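PDB 7C7U: biofilm-associated surface protein from Staphylococcus aureus, which probably acts as a cell wall-anchored surface adhesin that promotes biofilm formation, switching between a folded calcium-bound form and functional amyloid. Local coordinates for residues A[41-46]-A[198-203]; A[134-139]-A[209-214]; A[218-223]-A[228-233]; A[465-468]-A[472-475]; A[524-529]-A[546-551]. One frame throughout, in Å; residues are numbered along the deposited sequence.

Interaction 1 (A[41-46]-A[198-203]); sequences KLDSDD and LENNVS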
# COMPACT_ATOMS: atom_id res chain seq x y z
N LYS A 41 -6.60 -19.60 22.92
CA LYS A 41 -7.02 -20.41 21.79
C LYS A 41 -8.53 -20.57 21.76
O LYS A 41 -9.20 -20.50 22.79
CB LYS A 41 -6.37 -21.80 21.84
CG LYS A 41 -4.87 -21.81 21.79
CD LYS A 41 -4.35 -23.25 21.67
CE LYS A 41 -4.61 -24.07 22.93
NZ LYS A 41 -3.44 -24.14 23.81
N LEU A 42 -9.07 -20.78 20.56
CA LEU A 42 -10.50 -20.91 20.36
C LEU A 42 -10.83 -22.33 19.94
O LEU A 42 -11.58 -22.55 18.98
CB LEU A 42 -10.99 -19.91 19.31
CG LEU A 42 -10.57 -18.47 19.53
CD1 LEU A 42 -11.12 -17.59 18.43
CD2 LEU A 42 -10.97 -17.95 20.91
N ASP A 43 -10.27 -23.31 20.65
CA ASP A 43 -10.22 -24.68 20.19
C ASP A 43 -10.93 -25.65 21.14
O ASP A 43 -10.71 -26.86 21.06
CB ASP A 43 -8.77 -25.10 20.00
CG ASP A 43 -8.03 -25.20 21.33
OD1 ASP A 43 -8.44 -24.51 22.30
OD2 ASP A 43 -7.05 -25.96 21.41
N SER A 44 -11.77 -25.14 22.03
CA SER A 44 -12.46 -26.02 22.96
C SER A 44 -13.89 -25.54 23.16
O SER A 44 -14.18 -24.35 23.05
CB SER A 44 -11.77 -26.06 24.32
OG SER A 44 -11.97 -24.83 25.01
N ASP A 45 -14.77 -26.50 23.49
CA ASP A 45 -16.14 -26.13 23.85
C ASP A 45 -16.16 -25.09 24.96
O ASP A 45 -16.92 -24.13 24.91
CB ASP A 45 -16.94 -27.37 24.28
CG ASP A 45 -17.19 -28.36 23.15
OD1 ASP A 45 -17.15 -27.96 21.96
OD2 ASP A 45 -17.46 -29.54 23.45
N ASP A 46 -15.32 -25.28 25.99
CA ASP A 46 -15.24 -24.28 27.06
C ASP A 46 -14.94 -22.90 26.48
O ASP A 46 -15.67 -21.94 26.73
CB ASP A 46 -14.18 -24.68 28.08
CG ASP A 46 -14.66 -25.75 29.06
OD1 ASP A 46 -15.77 -26.30 28.86
OD2 ASP A 46 -13.93 -26.05 30.02
N LEU A 198 0.31 -29.70 18.91
CA LEU A 198 1.63 -29.27 19.35
C LEU A 198 1.53 -28.51 20.66
O LEU A 198 2.28 -28.79 21.62
CB LEU A 198 2.29 -28.41 18.26
CG LEU A 198 2.97 -29.21 17.14
CD1 LEU A 198 3.02 -28.38 15.84
CD2 LEU A 198 4.38 -29.62 17.57
N GLU A 199 0.60 -27.54 20.73
CA GLU A 199 0.38 -26.79 21.97
C GLU A 199 0.00 -27.70 23.13
O GLU A 199 0.24 -27.35 24.30
CB GLU A 199 -0.74 -25.78 21.77
CG GLU A 199 -0.34 -24.58 20.93
CD GLU A 199 0.02 -23.40 21.80
OE1 GLU A 199 -0.81 -23.04 22.68
OE2 GLU A 199 1.14 -22.86 21.62
N ASN A 200 -0.59 -28.85 22.82
CA ASN A 200 -1.00 -29.80 23.85
C ASN A 200 0.05 -30.89 24.10
O ASN A 200 -0.23 -31.83 24.86
CB ASN A 200 -2.36 -30.39 23.47
CG ASN A 200 -3.49 -29.39 23.70
OD1 ASN A 200 -3.45 -28.63 24.66
ND2 ASN A 200 -4.50 -29.38 22.82
N ASN A 201 1.25 -30.79 23.53
CA ASN A 201 2.32 -31.76 23.78
C ASN A 201 3.64 -31.04 24.02
O ASN A 201 4.66 -31.35 23.40
CB ASN A 201 2.42 -32.77 22.64
CG ASN A 201 3.56 -33.77 22.82
OD1 ASN A 201 3.82 -34.23 23.94
ND2 ASN A 201 4.26 -34.08 21.72
N VAL A 202 3.65 -30.07 24.93
CA VAL A 202 4.83 -29.23 25.16
C VAL A 202 5.98 -30.06 25.75
O VAL A 202 5.78 -30.96 26.58
CB VAL A 202 4.46 -28.05 26.08
CG1 VAL A 202 5.69 -27.42 26.74
CG2 VAL A 202 3.67 -26.98 25.26
N SER A 203 7.19 -29.76 25.28
CA SER A 203 8.40 -30.44 25.75
C SER A 203 8.73 -30.04 27.18
O SER A 203 8.44 -28.92 27.62
CB SER A 203 9.57 -30.06 24.83
OG SER A 203 10.80 -30.59 25.26
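Lys41 and Glu199 form a salt bridge on the protein surface, joining the loop that leads into helix 45-48 to the C-terminal end of helix 193-199. The two backbones stay well apart, with 9.8 Å between the CA atoms of Lys41 and Glu199, and the side chains span the gap. Lys41 NZ donates to Glu199 OE1 over 3.1 Å, meeting the anti lone pair, the one that points away from OE2. The lysine chain bends at chi3 (-68°) and again at chi4, which lays its last carbons beside the carboxylate, with Lys41 CD 3.7 Å from Glu199 OE1. Glu199 turns at chi2 (-98°), folding OE1 back toward the lysine. Because Glu199 lies in the last turn of its helix, where the partial negative charge of the helix end would add to that of the carboxylate, the ammonium group is likely to be a favourable neighbour. A second approach is looser: Asp43 OD2 and Asn200 ND2 are 4.5 Å apart, too far for a hydrogen bond. Several other polar groups have their own local partners. Ser44 is the N-cap of helix 45-48, its OG bonded to Ala47 N, while Asp45 OD1 pairs with Lys190. Farther along the second segment, Ser203 OG is bonded to Asp370 and to Glu205 N. Asn200 leaves the helical conformation, yet the last turn still closes across it, with Asn201 N donating to Leu198 O at 3.0 Å.

Interaction 2 (A[134-139]-A[209-214]); sequences QYTAKN and AFKASS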
# COMPACT_ATOMS: atom_id res chain seq x y z
N GLN A 134 11.14 -5.00 29.13
CA GLN A 134 10.06 -5.89 28.72
C GLN A 134 8.83 -5.59 29.56
O GLN A 134 8.91 -5.52 30.78
CB GLN A 134 10.46 -7.36 28.87
CG GLN A 134 9.60 -8.35 28.07
CD GLN A 134 8.15 -8.47 28.53
OE1 GLN A 134 7.21 -8.32 27.74
NE2 GLN A 134 7.96 -8.76 29.82
N TYR A 135 7.70 -5.39 28.89
CA TYR A 135 6.44 -5.14 29.57
C TYR A 135 5.35 -6.04 29.00
O TYR A 135 5.32 -6.33 27.80
CB TYR A 135 6.01 -3.68 29.43
CG TYR A 135 6.91 -2.74 30.20
CD1 TYR A 135 6.99 -2.82 31.58
CD2 TYR A 135 7.67 -1.80 29.55
CE1 TYR A 135 7.82 -1.97 32.30
CE2 TYR A 135 8.50 -0.95 30.25
CZ TYR A 135 8.57 -1.03 31.62
OH TYR A 135 9.39 -0.18 32.31
N THR A 136 4.47 -6.49 29.88
CA THR A 136 3.31 -7.28 29.49
C THR A 136 2.09 -6.57 30.05
O THR A 136 2.03 -6.29 31.25
CB THR A 136 3.37 -8.71 30.03
OG1 THR A 136 4.50 -9.39 29.47
CG2 THR A 136 2.10 -9.47 29.66
N ALA A 137 1.14 -6.26 29.17
CA ALA A 137 -0.20 -5.88 29.60
C ALA A 137 -1.02 -7.15 29.74
O ALA A 137 -1.14 -7.94 28.79
CB ALA A 137 -0.85 -4.92 28.59
N LYS A 138 -1.54 -7.39 30.93
CA LYS A 138 -2.21 -8.65 31.21
C LYS A 138 -3.71 -8.47 31.31
O LYS A 138 -4.23 -7.35 31.31
CB LYS A 138 -1.68 -9.29 32.51
CG LYS A 138 -0.19 -9.47 32.57
CD LYS A 138 0.21 -10.15 33.87
CE LYS A 138 1.68 -10.55 33.86
NZ LYS A 138 2.17 -10.82 35.24
N ASN A 139 -4.40 -9.60 31.40
CA ASN A 139 -5.84 -9.66 31.59
C ASN A 139 -6.58 -8.96 30.46
O ASN A 139 -7.61 -8.31 30.69
CB ASN A 139 -6.26 -9.07 32.93
CG ASN A 139 -7.56 -9.65 33.43
OD1 ASN A 139 -7.74 -10.86 33.47
ND2 ASN A 139 -8.50 -8.78 33.79
N ALA A 209 11.90 -21.08 29.39
CA ALA A 209 12.84 -20.20 28.69
C ALA A 209 12.13 -19.06 27.94
O ALA A 209 12.62 -17.93 27.90
CB ALA A 209 13.69 -21.00 27.71
N PHE A 210 10.99 -19.34 27.34
CA PHE A 210 10.41 -18.40 26.39
C PHE A 210 9.03 -17.94 26.87
O PHE A 210 8.28 -18.71 27.47
CB PHE A 210 10.34 -19.01 25.00
CG PHE A 210 11.69 -19.40 24.44
CD1 PHE A 210 12.67 -18.43 24.22
CD2 PHE A 210 11.98 -20.72 24.14
CE1 PHE A 210 13.92 -18.78 23.70
CE2 PHE A 210 13.20 -21.08 23.63
CZ PHE A 210 14.19 -20.11 23.41
N LYS A 211 8.73 -16.67 26.64
CA LYS A 211 7.50 -16.07 27.12
C LYS A 211 6.40 -16.09 26.07
O LYS A 211 5.23 -16.37 26.37
CB LYS A 211 7.77 -14.63 27.57
CG LYS A 211 6.60 -13.94 28.21
CD LYS A 211 6.86 -12.45 28.41
CE LYS A 211 8.01 -12.20 29.37
NZ LYS A 211 7.80 -12.91 30.66
N ALA A 212 6.74 -15.80 24.82
CA ALA A 212 5.68 -15.68 23.82
C ALA A 212 6.34 -15.60 22.46
O ALA A 212 7.54 -15.34 22.36
CB ALA A 212 4.82 -14.44 24.07
N SER A 213 5.54 -15.82 21.41
CA SER A 213 6.08 -15.73 20.06
C SER A 213 5.02 -15.21 19.12
O SER A 213 3.84 -15.52 19.25
CB SER A 213 6.60 -17.08 19.56
OG SER A 213 7.14 -16.99 18.27
N SER A 214 5.46 -14.44 18.13
CA SER A 214 4.55 -13.98 17.10
C SER A 214 5.36 -13.74 15.84
O SER A 214 6.59 -13.75 15.87
CB SER A 214 3.83 -12.71 17.54
OG SER A 214 4.73 -11.61 17.42
O HOH W 1 5.79 -10.93 31.13
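Segments 134-139 and 209-214, of strands 133-144 and 210-220, come no nearer than 10.0 Å between CA atoms, those of Thr136 and Lys211, a spacing that rules out backbone pairing, and Lys211 itself departs from the extended conformation (psi -41°). Its side chain spans the gap. CG starts out anti to the backbone N (chi1 -175°) and the chain then curls at chi3 and chi4, bringing CD and CE against the two residues opposite. Lys211 CE lies 3.8 Å from Gln134 CD, so that aliphatic chain and amide group pack together. Lys211 CD passes Thr136 OG1 at 4.0 Å, the two side chains running in opposite directions. The polar link goes through one water: Lys211 NZ donates to it over 2.9 Å, and Thr136 OG1 is hydrogen-bonded to it at 2.6 Å. Neither polar end depends on that water alone, since Lys211 NZ also reaches Asn238 OD1 and Thr136 OG1 also bonds to His58 ND1. The contact thus bridges two sheets. Strand 133-144 pairs with strand 52-61, whose His58 touches Lys211 and Ala212, while strand 210-220 is an outermost strand of the five-stranded antiparallel sheet, flanked there by strand 228-237, whose Met236 touches both Gln134 and Lys211.

Interaction 3 (A[218-223]-A[228-233]); sequences TYNENV and GILIDQ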
# COMPACT_ATOMS: atom_id res chain seq x y z
N THR A 218 5.90 -9.64 5.42
CA THR A 218 5.97 -8.40 4.68
C THR A 218 6.46 -8.67 3.26
O THR A 218 7.00 -9.73 2.96
CB THR A 218 6.90 -7.37 5.35
OG1 THR A 218 8.18 -7.95 5.58
CG2 THR A 218 6.32 -6.88 6.67
N TYR A 219 6.32 -7.67 2.40
CA TYR A 219 6.85 -7.72 1.05
C TYR A 219 8.09 -6.84 0.95
O TYR A 219 8.11 -5.72 1.49
CB TYR A 219 5.80 -7.26 0.03
CG TYR A 219 6.35 -7.01 -1.34
CD1 TYR A 219 6.80 -8.06 -2.14
CD2 TYR A 219 6.43 -5.72 -1.85
CE1 TYR A 219 7.31 -7.83 -3.40
CE2 TYR A 219 6.95 -5.47 -3.11
CZ TYR A 219 7.39 -6.53 -3.87
OH TYR A 219 7.89 -6.30 -5.12
N ASN A 220 9.14 -7.34 0.30
CA ASN A 220 10.36 -6.57 0.09
C ASN A 220 10.77 -6.67 -1.38
O ASN A 220 11.15 -7.74 -1.85
CB ASN A 220 11.50 -7.04 1.02
CG ASN A 220 12.72 -6.13 0.97
OD1 ASN A 220 13.24 -5.84 -0.11
ND2 ASN A 220 13.17 -5.65 2.13
N GLU A 221 10.71 -5.53 -2.07
CA GLU A 221 11.00 -5.50 -3.50
C GLU A 221 12.47 -5.79 -3.82
O GLU A 221 12.78 -6.16 -4.96
CB GLU A 221 10.63 -4.14 -4.08
CG GLU A 221 11.42 -2.98 -3.49
CD GLU A 221 10.75 -2.35 -2.27
OE1 GLU A 221 10.07 -3.06 -1.49
OE2 GLU A 221 10.90 -1.12 -2.10
N ASN A 222 13.36 -5.65 -2.84
CA ASN A 222 14.79 -5.85 -3.08
C ASN A 222 15.21 -7.32 -3.07
O ASN A 222 16.36 -7.60 -3.39
CB ASN A 222 15.60 -5.09 -2.02
CG ASN A 222 15.21 -3.62 -1.93
OD1 ASN A 222 15.35 -2.87 -2.90
ND2 ASN A 222 14.68 -3.23 -0.78
N VAL A 223 14.33 -8.24 -2.69
CA VAL A 223 14.69 -9.65 -2.65
C VAL A 223 14.71 -10.21 -4.07
O VAL A 223 13.73 -10.11 -4.80
CB VAL A 223 13.71 -10.44 -1.76
CG1 VAL A 223 14.09 -11.91 -1.72
CG2 VAL A 223 13.64 -9.84 -0.36
N GLY A 228 10.41 -10.28 -2.79
CA GLY A 228 10.24 -11.44 -1.93
C GLY A 228 9.31 -11.17 -0.76
O GLY A 228 8.88 -10.04 -0.52
N ILE A 229 8.98 -12.24 -0.06
CA ILE A 229 8.16 -12.18 1.13
C ILE A 229 9.06 -12.55 2.30
O ILE A 229 9.76 -13.57 2.23
CB ILE A 229 6.93 -13.11 1.04
CG1 ILE A 229 6.05 -12.73 -0.18
CG2 ILE A 229 6.10 -13.04 2.32
CD1 ILE A 229 5.45 -11.36 -0.04
N LEU A 230 9.10 -11.70 3.32
CA LEU A 230 9.88 -11.96 4.53
C LEU A 230 8.93 -12.38 5.64
O LEU A 230 7.99 -11.65 5.95
CB LEU A 230 10.67 -10.73 4.96
CG LEU A 230 11.56 -10.04 3.93
CD1 LEU A 230 12.26 -8.87 4.57
CD2 LEU A 230 12.58 -11.02 3.35
N ILE A 231 9.21 -13.51 6.26
CA ILE A 231 8.37 -14.03 7.34
C ILE A 231 9.26 -14.05 8.57
O ILE A 231 10.13 -14.91 8.68
CB ILE A 231 7.83 -15.42 7.01
CG1 ILE A 231 7.00 -15.35 5.72
CG2 ILE A 231 6.98 -15.98 8.17
CD1 ILE A 231 7.14 -16.59 4.91
N ASP A 232 9.10 -13.06 9.46
CA ASP A 232 10.00 -12.89 10.60
C ASP A 232 9.31 -13.31 11.88
O ASP A 232 8.32 -12.69 12.29
CB ASP A 232 10.46 -11.44 10.76
CG ASP A 232 11.28 -10.93 9.57
OD1 ASP A 232 11.96 -11.74 8.91
OD2 ASP A 232 11.25 -9.71 9.33
N GLN A 233 9.87 -14.30 12.57
CA GLN A 233 9.33 -14.73 13.85
C GLN A 233 10.17 -14.16 14.99
O GLN A 233 11.39 -14.14 14.92
CB GLN A 233 9.30 -16.26 13.93
CG GLN A 233 8.74 -16.80 15.26
CD GLN A 233 8.58 -18.31 15.25
OE1 GLN A 233 8.89 -18.97 14.26
NE2 GLN A 233 8.13 -18.87 16.38
O HOH W 2 8.58 -9.34 8.04
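Asn220 O receives two N-H groups, a 2.8 Å bond from Gly228 N across the hairpin and a weak 3.3 Å bond from Val223 N, which belongs to the type I turn at the strand's end. This is the tip of the beta hairpin of strands 210-220 and 228-237, a neighbouring antiparallel pair in a five-stranded sheet. In the reverse direction Asn220 N meets Gly228 O almost straight, at 173°. Thr218 and Leu230 form the next hydrogen-bonded pair, each backbone N donating to the other's O. Tyr219 and Ile229 sit between as the non-hydrogen-bonded pair. Their side chains cross at about a right angle, and Ile229 CD1 lies at the edge of the tyrosine ring, 4.1 Å from Tyr219 CB. On the face carrying Thr218, Asn220 and Leu230, Val223, the last residue of the turn, packs against Gly228 and Leu230: its CB is 3.5 Å from Gly228 N, where the glycine brings no side chain of its own, and its CG2 is 4.0 Å from Leu230 CD2. Tyr285 and Val328 also pack on Val223. Thr218 OG1 holds a water at the same face, 2.9 Å away. Asn220 also starts an Asx turn, its OD1 taking Asn222 N over 2.7 Å.

Interaction 4 (A[465-468]-A[472-475]); sequences VINA and TVGT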
# COMPACT_ATOMS: atom_id res chain seq x y z
N VAL A 465 7.90 18.02 -29.65
CA VAL A 465 7.08 18.16 -30.85
C VAL A 465 7.77 17.38 -31.97
O VAL A 465 8.95 17.60 -32.27
CB VAL A 465 6.87 19.64 -31.22
CG1 VAL A 465 6.05 19.77 -32.52
CG2 VAL A 465 6.15 20.36 -30.07
N ILE A 466 7.04 16.44 -32.55
CA ILE A 466 7.56 15.48 -33.52
C ILE A 466 6.64 15.52 -34.74
O ILE A 466 5.42 15.47 -34.59
CB ILE A 466 7.62 14.05 -32.93
CG1 ILE A 466 8.42 14.02 -31.63
CG2 ILE A 466 8.21 13.07 -33.93
CD1 ILE A 466 8.20 12.74 -30.84
N ASN A 467 7.24 15.64 -35.93
CA ASN A 467 6.44 15.67 -37.15
C ASN A 467 6.00 14.25 -37.54
O ASN A 467 6.39 13.25 -36.92
CB ASN A 467 7.21 16.38 -38.28
CG ASN A 467 8.39 15.57 -38.81
OD1 ASN A 467 8.50 14.37 -38.60
ND2 ASN A 467 9.29 16.25 -39.51
N ALA A 468 5.19 14.17 -38.60
CA ALA A 468 4.58 12.91 -39.02
C ALA A 468 5.61 11.87 -39.45
O ALA A 468 5.31 10.67 -39.42
CB ALA A 468 3.60 13.15 -40.16
N THR A 472 11.87 14.94 -34.39
CA THR A 472 11.67 15.91 -33.32
C THR A 472 12.06 17.29 -33.81
O THR A 472 13.19 17.49 -34.29
CB THR A 472 12.52 15.52 -32.11
OG1 THR A 472 11.94 14.39 -31.45
CG2 THR A 472 12.59 16.68 -31.13
N VAL A 473 11.14 18.25 -33.71
CA VAL A 473 11.43 19.62 -34.14
C VAL A 473 11.52 20.60 -32.97
O VAL A 473 12.00 21.72 -33.17
CB VAL A 473 10.41 20.12 -35.19
CG1 VAL A 473 10.33 19.15 -36.38
CG2 VAL A 473 9.03 20.33 -34.59
N GLY A 474 11.08 20.22 -31.78
CA GLY A 474 11.30 21.05 -30.60
C GLY A 474 11.17 20.23 -29.33
O GLY A 474 10.50 19.19 -29.32
N THR A 475 11.81 20.71 -28.27
CA THR A 475 11.71 20.07 -26.95
C THR A 475 11.72 21.13 -25.86
O THR A 475 12.30 22.21 -26.02
CB THR A 475 12.86 19.08 -26.68
OG1 THR A 475 14.09 19.80 -26.51
CG2 THR A 475 13.02 18.07 -27.82
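Val465 faces two residues at once, Val473 and Gly474, which makes this a classic beta bulge in the hairpin of strands 462-466 and 472-477. Val465 N donates to Gly474 O over 2.9 Å. Val465 O is shared: Val473 N approaches nearly along the C=O axis at 2.7 Å, while Gly474 N adds a weak bond of 3.4 Å. The extra residue is accommodated at Val473, whose psi of -14° breaks the extended conformation. Val473 CG2, set between the backbone N and the carbonyl carbon, lies 3.7 Å from Val465 CG1. Ile466 comes next, after the register has shifted by one, and sits across from Thr472 as a non-hydrogen-bonded pair. Their side chains meet through Ile466 CG1 and Thr472 OG1, 3.5 Å apart. Asn467 leads into the turn, where its OD1 accepts from Thr471 N, and Asn467 ND2 makes only a loose approach to Val473 CG1. From the neighbouring strand 494-501 of the same sheet, Tyr496 packs on Val465 and Asn467. With one carbonyl oxygen taking two N-H groups, the bulge absorbs the inserted residue without leaving either backbone N-H unbonded, while the two valines put an apolar contact beside it.

Interaction 5 (A[524-529]-A[546-551]); sequences PSINPV and VTVTDS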
# COMPACT_ATOMS: atom_id res chain seq x y z
N PRO A 524 -8.81 28.28 -30.27
CA PRO A 524 -7.88 28.30 -29.14
C PRO A 524 -8.15 27.13 -28.20
O PRO A 524 -8.97 26.26 -28.52
CB PRO A 524 -8.16 29.65 -28.48
CG PRO A 524 -9.60 29.91 -28.80
CD PRO A 524 -9.87 29.30 -30.15
N SER A 525 -7.47 27.09 -27.05
CA SER A 525 -7.74 26.10 -26.01
C SER A 525 -7.59 26.76 -24.64
O SER A 525 -6.97 27.82 -24.50
CB SER A 525 -6.81 24.87 -26.10
OG SER A 525 -5.44 25.23 -25.92
N ILE A 526 -8.20 26.13 -23.63
CA ILE A 526 -8.17 26.61 -22.25
C ILE A 526 -7.47 25.57 -21.39
O ILE A 526 -7.79 24.38 -21.47
CB ILE A 526 -9.59 26.88 -21.72
CG1 ILE A 526 -10.36 27.79 -22.67
CG2 ILE A 526 -9.55 27.50 -20.33
CD1 ILE A 526 -11.85 27.80 -22.43
N ASN A 527 -6.51 26.01 -20.58
CA ASN A 527 -5.88 25.10 -19.64
C ASN A 527 -6.83 24.80 -18.47
O ASN A 527 -7.72 25.61 -18.17
CB ASN A 527 -4.57 25.67 -19.10
CG ASN A 527 -3.47 25.69 -20.14
OD1 ASN A 527 -3.61 25.14 -21.24
ND2 ASN A 527 -2.34 26.31 -19.80
N PRO A 528 -6.68 23.65 -17.81
CA PRO A 528 -7.57 23.33 -16.69
C PRO A 528 -7.60 24.44 -15.65
O PRO A 528 -6.60 25.13 -15.42
CB PRO A 528 -6.98 22.03 -16.13
CG PRO A 528 -6.31 21.39 -17.31
CD PRO A 528 -5.76 22.54 -18.13
N VAL A 529 -8.77 24.65 -15.05
CA VAL A 529 -9.00 25.72 -14.09
C VAL A 529 -9.72 25.14 -12.88
O VAL A 529 -10.72 24.43 -13.04
CB VAL A 529 -9.83 26.87 -14.70
CG1 VAL A 529 -10.10 27.95 -13.67
CG2 VAL A 529 -9.14 27.46 -15.95
N VAL A 546 -8.20 36.14 -27.75
CA VAL A 546 -9.00 35.03 -27.25
C VAL A 546 -9.95 35.55 -26.17
O VAL A 546 -9.52 36.24 -25.24
CB VAL A 546 -8.12 33.90 -26.70
CG1 VAL A 546 -8.99 32.73 -26.21
CG2 VAL A 546 -7.14 33.44 -27.74
N THR A 547 -11.23 35.19 -26.29
CA THR A 547 -12.27 35.59 -25.35
C THR A 547 -12.89 34.34 -24.75
O THR A 547 -13.26 33.41 -25.47
CB THR A 547 -13.33 36.44 -26.06
OG1 THR A 547 -12.69 37.55 -26.70
CG2 THR A 547 -14.36 36.95 -25.06
N VAL A 548 -13.00 34.32 -23.42
CA VAL A 548 -13.50 33.16 -22.68
C VAL A 548 -14.88 33.50 -22.12
O VAL A 548 -15.05 34.55 -21.48
CB VAL A 548 -12.55 32.74 -21.55
CG1 VAL A 548 -13.11 31.54 -20.81
CG2 VAL A 548 -11.17 32.43 -22.12
N THR A 549 -15.84 32.62 -22.35
CA THR A 549 -17.19 32.77 -21.85
C THR A 549 -17.60 31.50 -21.11
O THR A 549 -17.09 30.41 -21.39
CB THR A 549 -18.20 33.06 -22.98
OG1 THR A 549 -18.36 31.89 -23.80
CG2 THR A 549 -17.73 34.22 -23.85
N ASP A 550 -18.52 31.64 -20.16
CA ASP A 550 -19.07 30.48 -19.47
C ASP A 550 -20.27 29.96 -20.25
O ASP A 550 -20.56 30.40 -21.37
CB ASP A 550 -19.42 30.82 -18.02
CG ASP A 550 -20.30 32.06 -17.89
OD1 ASP A 550 -19.95 32.95 -17.08
OD2 ASP A 550 -21.32 32.17 -18.61
N SER A 551 -21.01 29.02 -19.65
CA SER A 551 -22.18 28.45 -20.32
C SER A 551 -23.28 29.48 -20.56
O SER A 551 -24.18 29.21 -21.37
CB SER A 551 -22.72 27.27 -19.52
OG SER A 551 -22.58 27.48 -18.12
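Pro524 and Ile526 pack on Val546 and Val548 in the interior of a beta sandwich near the C-terminal end of the chain, an architecture consistent with the immunoglobulin-like repeats common in bacterial surface proteins. The segments belong to different sheets: strand 525-526 lies at the border of a three-stranded sheet, and strand 545-550 lies within a four-stranded one. The contact is wholly apolar. In the first pair the proline ring, puckered C-gamma endo, offers CB and CG to the valine. Pro524 CG is 3.9 Å from Val546 CG1, and Pro524 CB is 4.0 Å from Val546 CG2; both methyls meet Pro524 CB, and CG1 also reaches CG, as the two side chains slide past each other in opposite directions. Val546 has CG1 anti to the backbone N (chi1 -179°), and Val548 adopts the same rotamer two residues on; the repeat presents a CG1 methyl to the other sheet from each. Ile526 reaches further. Its CG1 starts out beside the backbone N and the chain then stays extended at chi2 (164°), carrying CD1 across a wider gap, where the CA atoms of Ile526 and Val548 are 8.5 Å apart. Ser525, between Pro524 and Ile526, and Thr547, between Val546 and Val548, point their CB atoms away from the other segment; Ser525 OG is bonded to Asn539. Ile536 and Ile599 pack round Ile526, and Val538 touches Val548. The Ile526 contact is the looser of the two, its CD1 stopping 4.3 Å from Val548 CG1.

How the interactions relate
From the N terminus, interaction 1 closes a long loop from 41-46 to 198-203. Interaction 2 starts inside that loop, at 134-139, and ends beyond it, at 209-214, so the two cross; interaction 1 ties the loop before helix 45-48 to the end of helix 193-199, and interaction 2 ties the N-terminal mixed sheet to the five-stranded antiparallel one. Interaction 3 comes next in series and closes the short connection of the hairpin 210-220/228-237, sharing strand 210-220 with interaction 2; Ser213 OG meets Gln233 NE2 at 2.8 Å, probably as a hydrogen bond. Interactions 4 and 5 lie across the chain's centre from interactions 1 and 2. One closes a hairpin, the other joins two sheets, their centres about 26 Å apart.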